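Local coordinates for twitching motility protein PilT (Aquifex aeolicus, PDB 2EYU) that is the pilus retraction motor behind twitching motility, probably driving it by ATP hydrolysis in the P-loop NTPase-type C-terminal domain described here, at residues D89-R92 and A93-E97; G230-L234 and E235-E239; D15-L18 and E19-H22. The protein carries 1 engineered substitution. One frame throughout, in Å; residues are numbered along the deposited sequence.

Contact 1 of 3, residues D89-R92 and A93-E97; sequences DALR and AALRE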
loop_
_atom_site.group_PDB
_atom_site.type_symbol
_atom_site.label_atom_id
_atom_site.label_comp_id
_atom_site.label_asym_id
_atom_site.label_seq_id
_atom_site.Cartn_x
_atom_site.Cartn_y
_atom_site.Cartn_z
ATOM N N ASP A 89 16.086 -7.120 12.131
ATOM C CA ASP A 89 17.148 -6.469 12.881
ATOM C C ASP A 89 17.041 -4.945 12.818
ATOM O O ASP A 89 16.766 -4.308 13.830
ATOM C CB ASP A 89 18.525 -6.881 12.348
ATOM C CG ASP A 89 19.558 -6.881 13.466
ATOM O OD1 ASP A 89 20.573 -6.164 13.338
ATOM O OD2 ASP A 89 19.341 -7.594 14.460
ATOM N N ALA A 90 17.241 -4.426 11.619
ATOM C CA ALA A 90 17.154 -3.017 11.294
ATOM C C ALA A 90 15.819 -2.411 11.680
ATOM O O ALA A 90 15.659 -1.235 12.018
ATOM C CB ALA A 90 17.337 -2.828 9.791
ATOM N N LEU A 91 14.766 -3.236 11.609
ATOM C CA LEU A 91 13.487 -2.567 11.919
ATOM C C LEU A 91 13.451 -2.240 13.404
ATOM O O LEU A 91 13.172 -1.116 13.829
ATOM C CB LEU A 91 12.352 -3.454 11.464
ATOM C CG LEU A 91 11.193 -2.822 10.703
ATOM C CD1 LEU A 91 10.085 -3.854 10.531
ATOM C CD2 LEU A 91 10.681 -1.582 11.416
ATOM N N ARG A 92 13.761 -3.240 14.232
ATOM C CA ARG A 92 13.710 -2.990 15.673
ATOM C C ARG A 92 14.696 -1.914 16.112
ATOM O O ARG A 92 14.498 -1.279 17.152
ATOM C CB ARG A 92 13.932 -4.292 16.451
ATOM C CG ARG A 92 12.758 -4.618 17.372
ATOM C CD ARG A 92 12.895 -6.022 17.955
ATOM N NE ARG A 92 13.910 -6.057 19.005
ATOM C CZ ARG A 92 14.059 -6.998 19.925
ATOM N NH1 ARG A 92 13.253 -8.051 19.966
ATOM N NH2 ARG A 92 15.027 -6.913 20.838
ATOM N N ALA A 93 15.743 -1.678 15.342
ATOM C CA ALA A 93 16.715 -0.617 15.593
ATOM C C ALA A 93 16.159 0.749 15.247
ATOM O O ALA A 93 16.235 1.726 15.994
ATOM C CB ALA A 93 17.987 -0.917 14.804
ATOM N N ALA A 94 15.524 0.913 14.080
ATOM C CA ALA A 94 14.809 2.170 13.845
ATOM C C ALA A 94 13.749 2.439 14.904
ATOM O O ALA A 94 13.446 3.566 15.301
ATOM C CB ALA A 94 14.134 2.122 12.480
ATOM N N LEU A 95 13.122 1.359 15.378
ATOM C CA LEU A 95 11.970 1.518 16.260
ATOM C C LEU A 95 12.314 2.293 17.521
ATOM O O LEU A 95 11.648 3.276 17.839
ATOM C CB LEU A 95 11.388 0.147 16.640
ATOM C CG LEU A 95 10.063 -0.159 15.933
ATOM C CD1 LEU A 95 10.321 -0.331 14.444
ATOM C CD2 LEU A 95 9.362 -1.368 16.525
ATOM N N ARG A 96 13.355 1.844 18.214
ATOM C CA ARG A 96 13.795 2.527 19.425
ATOM C C ARG A 96 14.219 3.962 19.108
ATOM O O ARG A 96 14.062 4.818 19.982
ATOM C CB ARG A 96 14.944 1.786 20.113
ATOM C CG ARG A 96 14.572 0.999 21.353
ATOM C CD ARG A 96 14.483 1.857 22.604
ATOM N NE ARG A 96 14.057 1.102 23.782
ATOM C CZ ARG A 96 14.674 0.041 24.289
ATOM N NH1 ARG A 96 15.780 -0.419 23.708
ATOM N NH2 ARG A 96 14.200 -0.574 25.364
ATOM N N GLU A 97 14.727 4.188 17.900
ATOM C CA GLU A 97 15.204 5.497 17.468
ATOM C C GLU A 97 14.069 6.521 17.516
ATOM O O GLU A 97 14.389 7.699 17.607
ATOM C CB GLU A 97 15.808 5.492 16.065
ATOM C CG GLU A 97 17.218 6.045 15.983
ATOM C CD GLU A 97 17.324 7.541 16.187
ATOM O OE1 GLU A 97 16.953 8.304 15.266
ATOM O OE2 GLU A 97 17.786 7.984 17.266
#

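Contact 2 of 3, residues G230-L234 and E235-E239; sequences GLITL and EDAME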
loop_
_atom_site.group_PDB
_atom_site.type_symbol
_atom_site.label_atom_id
_atom_site.label_comp_id
_atom_site.label_asym_id
_atom_site.label_seq_id
_atom_site.Cartn_x
_atom_site.Cartn_y
_atom_site.Cartn_z
ATOM N N GLY A 230 -10.622 5.274 -23.082
ATOM C CA GLY A 230 -9.763 4.934 -24.209
ATOM C C GLY A 230 -8.310 5.039 -23.795
ATOM O O GLY A 230 -7.400 5.363 -24.562
ATOM N N LEU A 231 -8.084 4.760 -22.507
ATOM C CA LEU A 231 -6.732 4.903 -21.983
ATOM C C LEU A 231 -5.942 3.600 -22.076
ATOM O O LEU A 231 -4.707 3.654 -22.147
ATOM C CB LEU A 231 -6.771 5.412 -20.536
ATOM C CG LEU A 231 -6.597 6.921 -20.364
ATOM C CD1 LEU A 231 -5.400 7.248 -19.483
ATOM C CD2 LEU A 231 -6.451 7.596 -21.721
ATOM N N ILE A 232 -6.611 2.462 -22.077
ATOM C CA ILE A 232 -6.004 1.158 -22.338
ATOM C C ILE A 232 -6.878 0.399 -23.328
ATOM O O ILE A 232 -8.007 0.808 -23.602
ATOM C CB ILE A 232 -5.837 0.299 -21.066
ATOM C CG1 ILE A 232 -6.922 0.502 -20.014
ATOM C CG2 ILE A 232 -4.461 0.518 -20.437
ATOM C CD1 ILE A 232 -8.129 -0.393 -20.139
ATOM N N THR A 233 -6.400 -0.722 -23.848
ATOM C CA THR A 233 -7.318 -1.450 -24.734
ATOM C C THR A 233 -8.111 -2.462 -23.908
ATOM O O THR A 233 -7.719 -2.725 -22.764
ATOM C CB THR A 233 -6.555 -2.093 -25.893
ATOM O OG1 THR A 233 -5.850 -1.034 -26.571
ATOM C CG2 THR A 233 -7.476 -2.707 -26.933
ATOM N N LEU A 234 -9.193 -2.969 -24.490
ATOM C CA LEU A 234 -9.974 -4.047 -23.901
ATOM C C LEU A 234 -9.063 -5.204 -23.518
ATOM O O LEU A 234 -9.163 -5.666 -22.381
ATOM C CB LEU A 234 -11.058 -4.565 -24.849
ATOM C CG LEU A 234 -12.065 -5.579 -24.309
ATOM C CD1 LEU A 234 -12.666 -5.131 -22.979
ATOM C CD2 LEU A 234 -13.192 -5.820 -25.301
ATOM N N GLU A 235 -8.217 -5.660 -24.453
ATOM C CA GLU A 235 -7.415 -6.859 -24.161
ATOM C C GLU A 235 -6.465 -6.640 -22.990
ATOM O O GLU A 235 -6.183 -7.519 -22.175
ATOM C CB GLU A 235 -6.615 -7.273 -25.389
ATOM C CG GLU A 235 -7.202 -6.784 -26.708
ATOM C CD GLU A 235 -6.114 -6.498 -27.731
ATOM O OE1 GLU A 235 -6.438 -6.247 -28.915
ATOM O OE2 GLU A 235 -4.925 -6.526 -27.334
ATOM N N ASP A 236 -5.931 -5.429 -22.900
ATOM C CA ASP A 236 -4.995 -5.108 -21.819
ATOM C C ASP A 236 -5.667 -5.156 -20.452
ATOM O O ASP A 236 -5.059 -5.536 -19.454
ATOM C CB ASP A 236 -4.403 -3.714 -22.074
ATOM C CG ASP A 236 -3.328 -3.788 -23.154
ATOM O OD1 ASP A 236 -2.817 -4.911 -23.354
ATOM O OD2 ASP A 236 -3.018 -2.750 -23.771
ATOM N N ALA A 237 -6.929 -4.753 -20.441
ATOM C CA ALA A 237 -7.745 -4.630 -19.243
ATOM C C ALA A 237 -8.082 -6.012 -18.696
ATOM O O ALA A 237 -7.808 -6.331 -17.543
ATOM C CB ALA A 237 -9.008 -3.840 -19.539
HETATM N N MSE A 238 -8.665 -6.818 -19.570
HETATM C CA MSE A 238 -8.909 -8.229 -19.299
HETATM C C MSE A 238 -7.653 -8.961 -18.840
HETATM O O MSE A 238 -7.678 -9.811 -17.932
HETATM C CB MSE A 238 -9.464 -8.895 -20.566
HETATM C CG MSE A 238 -10.833 -8.388 -20.997
HETATM SE SE MSE A 238 -12.159 -8.695 -19.617
HETATM C CE MSE A 238 -11.645 -10.543 -19.446
ATOM N N GLU A 239 -6.515 -8.642 -19.451
ATOM C CA GLU A 239 -5.259 -9.300 -19.097
ATOM C C GLU A 239 -4.800 -9.043 -17.664
ATOM O O GLU A 239 -4.105 -9.869 -17.070
ATOM C CB GLU A 239 -4.160 -8.834 -20.060
ATOM C CG GLU A 239 -3.974 -9.682 -21.306
ATOM C CD GLU A 239 -2.593 -9.554 -21.924
ATOM O OE1 GLU A 239 -2.106 -10.547 -22.502
ATOM O OE2 GLU A 239 -1.985 -8.462 -21.858
#

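Contact 3 of 3, residues D15-L18 and E19-H22; sequences DKVL and ELCH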
loop_
_atom_site.group_PDB
_atom_site.type_symbol
_atom_site.label_atom_id
_atom_site.label_comp_id
_atom_site.label_asym_id
_atom_site.label_seq_id
_atom_site.Cartn_x
_atom_site.Cartn_y
_atom_site.Cartn_z
ATOM N N ASP A 15 -6.123 12.036 -4.906
ATOM C CA ASP A 15 -5.795 12.876 -3.783
ATOM C C ASP A 15 -5.940 12.184 -2.435
ATOM O O ASP A 15 -5.075 12.344 -1.568
ATOM C CB ASP A 15 -6.690 14.128 -3.756
ATOM C CG ASP A 15 -6.745 14.907 -5.051
ATOM O OD1 ASP A 15 -7.709 15.689 -5.234
ATOM O OD2 ASP A 15 -5.838 14.757 -5.897
ATOM N N LYS A 16 -6.998 11.427 -2.184
ATOM C CA LYS A 16 -7.143 10.894 -0.832
ATOM C C LYS A 16 -5.999 9.967 -0.419
ATOM O O LYS A 16 -5.827 9.737 0.782
ATOM C CB LYS A 16 -8.484 10.153 -0.686
ATOM C CG LYS A 16 -8.333 8.792 -0.033
ATOM C CD LYS A 16 -9.694 8.221 0.360
ATOM C CE LYS A 16 -9.914 8.294 1.866
ATOM N NZ LYS A 16 -9.717 9.684 2.389
ATOM N N VAL A 17 -5.229 9.428 -1.352
ATOM C CA VAL A 17 -4.113 8.547 -0.990
ATOM C C VAL A 17 -3.031 9.340 -0.276
ATOM O O VAL A 17 -2.396 8.911 0.690
ATOM C CB VAL A 17 -3.525 7.860 -2.231
ATOM C CG1 VAL A 17 -2.172 7.249 -1.911
ATOM C CG2 VAL A 17 -4.471 6.797 -2.773
ATOM N N LEU A 18 -2.777 10.544 -0.777
ATOM C CA LEU A 18 -1.823 11.453 -0.139
ATOM C C LEU A 18 -2.305 11.957 1.212
ATOM O O LEU A 18 -1.552 12.376 2.103
ATOM C CB LEU A 18 -1.583 12.625 -1.100
ATOM C CG LEU A 18 -0.199 13.257 -1.189
ATOM C CD1 LEU A 18 0.908 12.228 -1.333
ATOM C CD2 LEU A 18 -0.157 14.246 -2.354
ATOM N N GLU A 19 -3.609 11.958 1.484
ATOM C CA GLU A 19 -4.040 12.395 2.820
ATOM C C GLU A 19 -3.556 11.449 3.903
ATOM O O GLU A 19 -3.449 11.783 5.082
ATOM C CB GLU A 19 -5.562 12.409 2.857
ATOM C CG GLU A 19 -6.248 13.662 2.343
ATOM C CD GLU A 19 -7.749 13.378 2.283
ATOM O OE1 GLU A 19 -8.198 12.599 3.154
ATOM O OE2 GLU A 19 -8.420 13.914 1.383
ATOM N N LEU A 20 -3.294 10.220 3.448
ATOM C CA LEU A 20 -2.797 9.153 4.299
ATOM C C LEU A 20 -1.484 9.575 4.933
ATOM O O LEU A 20 -1.144 9.293 6.079
ATOM C CB LEU A 20 -2.589 7.854 3.515
ATOM C CG LEU A 20 -3.826 7.017 3.169
ATOM C CD1 LEU A 20 -4.975 7.866 2.678
ATOM C CD2 LEU A 20 -3.454 5.955 2.138
ATOM N N CYS A 21 -0.682 10.311 4.160
ATOM C CA CYS A 21 0.581 10.750 4.731
ATOM C C CYS A 21 0.375 11.716 5.898
ATOM O O CYS A 21 1.342 11.985 6.618
ATOM C CB CYS A 21 1.419 11.478 3.684
ATOM S SG CYS A 21 1.670 10.386 2.243
ATOM N N HIS A 22 -0.828 12.269 6.052
ATOM C CA HIS A 22 -1.033 13.148 7.208
ATOM C C HIS A 22 -1.459 12.341 8.417
ATOM O O HIS A 22 -1.678 12.906 9.495
ATOM C CB HIS A 22 -2.061 14.224 6.840
ATOM C CG HIS A 22 -1.412 15.283 5.987
ATOM N ND1 HIS A 22 -1.866 15.653 4.750
ATOM C CD2 HIS A 22 -0.327 16.050 6.228
ATOM C CE1 HIS A 22 -1.092 16.604 4.251
ATOM N NE2 HIS A 22 -0.142 16.869 5.132
#

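Contact 1 of 3, residues D89-R92 and A93-E97
Leu91 and Leu95, one turn apart on helix 87-97, meet through methyl branches: CD2 of Leu91 lies 3.3 Å from CD1 of Leu95, tighter than ordinary van der Waals contact. They form an i, i+4 leucine pair on a helix packed beside the parallel strands of the P-loop NTPase fold. The two side chains cross obliquely. Leu91 leaves the backbone pointing away from 93-97 and then bends its CD2 back, whereas the CB of Leu95 already points toward 89-92. At Leu95 a chi1 of -107°, well off a staggered position, swings CD1 onto the preceding turn, which together with the short methyl contact is consistent with some strain. Beyond the pair, Leu91 packs on Ile60, Ile102 and Val104 of the sheet, and Leu95 on Thr115 and Ala119 of helix 110-121, joining sheet and helix. Ala94 adds its small methyl against Ile58 and Ile102. The backbone is regularly helical here: Ala94 N donates to Ala90 O at 3.0 Å along an almost straight line (177°), but two residues on, Arg96 N to Arg92 O is a weak bond of 3.5 Å. Leu91 O accepts Leu95 N at 2.9 Å while Leu95 CD1 presses against the same oxygen at 3.0 Å.

Contact 2 of 3, residues G230-L234 and E235-E239
From Ile232 and Thr233, which are extended, the chain turns into helix 234-240, bringing the CA atoms of Thr233 and Asp236 within 5.2 Å. Thr233 O accepts Ala237 N at 3.2 Å, and Leu234 O takes Met238 N at 3.1 Å in a nearly straight bond (169°). Ala237 N also makes a weak second bond to Leu234 O. Thr233 holds the N-cap position, yet its side chain makes no capping bond: with chi1 at -57°, CG2 stands anti to the backbone N and runs alongside Glu235, 4.1 Å from its CG. The carboxylate of Asp236 turns back to the start of the helix, its OD2 3.9 Å from Thr233 N. On the inner side Ile232 CD1 touches Ala237 CB at 3.6 Å, and this small apolar cluster continues to Leu171 and Leu226 through Ile232 and to Leu247 through Ala237. Leu234 CD1 meets CG of Met238, a selenomethionine, at 4.2 Å, one turn along the partly exposed flank. The arrangement is that of a tight connection between two helices: Gly230, with positive phi, is the C-prime residue of the Schellman motif ending helix 219-228, and Thr233 then serves as the N-cap residue of the next.

Contact 3 of 3, residues D15-L18 and E19-H22
Lys16 and Glu19 form the charged part of this turn, a salt bridge with NZ 3.4 Å from OE1. The two side chains run aslant to each other. Lys16 bends at its last two torsions (chi3 -106°, chi4 54°), which curls NZ round to the carboxylate, while Glu19 is extended beyond CG and lays its carboxylate back along the preceding turn, CD 4.0 Å from Lys16 CA. The Lys16 side chain also touches Glu213 and Ile186.

The backbone bonds are mostly of the i, i+3 kind. Leu20 N donates to Val17 O at 3.2 Å and Cys21 N to Leu18 O at 3.0 Å, both donors standing well above the carbonyl plane, while Glu19 N makes a weak bond to Asp15 O. Such i, i+3 turns carry the chain from the weakly bonded helix toward strand 26-31, the strand before the presumed P-loop of this NTPase fold.

Apolar contacts line the inner side. Leu20 packs its CB and CG against the Val17 carbonyl oxygen, with CD2 4.1 Å from Val17 CA and 4.4 Å from Val17 CG1, and the side chain continues onto Ile186. Cutting this residue back to alanine would probably open a gap between Val17 and Ile186, losing the leucine contact to each. Leu18 CD1 meets Cys21 SG at 4.1 Å. Both residues pack on helix 38-52, Leu18 on Tyr48 and Cys21 on Met45 and Ile49; the His22 ring also meets Tyr48, the planes about 80° apart.

From the N terminus, contact 3 comes first (15-22), followed by contact 1 (89-97) and contact 2 (230-239). Each closes only a turn of backbone between adjoining residues, so the three stand in series and none encloses or crosses another. Contact 3 joins the entry to strand 26-31 with helix 38-52. Contact 1 lies about 25 Å away between centres and fastens helix 87-97 to strands 56-61 and 101-104 and to helix 110-121. Contact 2, on the opposite side of the chain's centre and about 43 Å from contact 1 between centres, ties helices 219-228, 234-240 and 244-251 to strand 162-171.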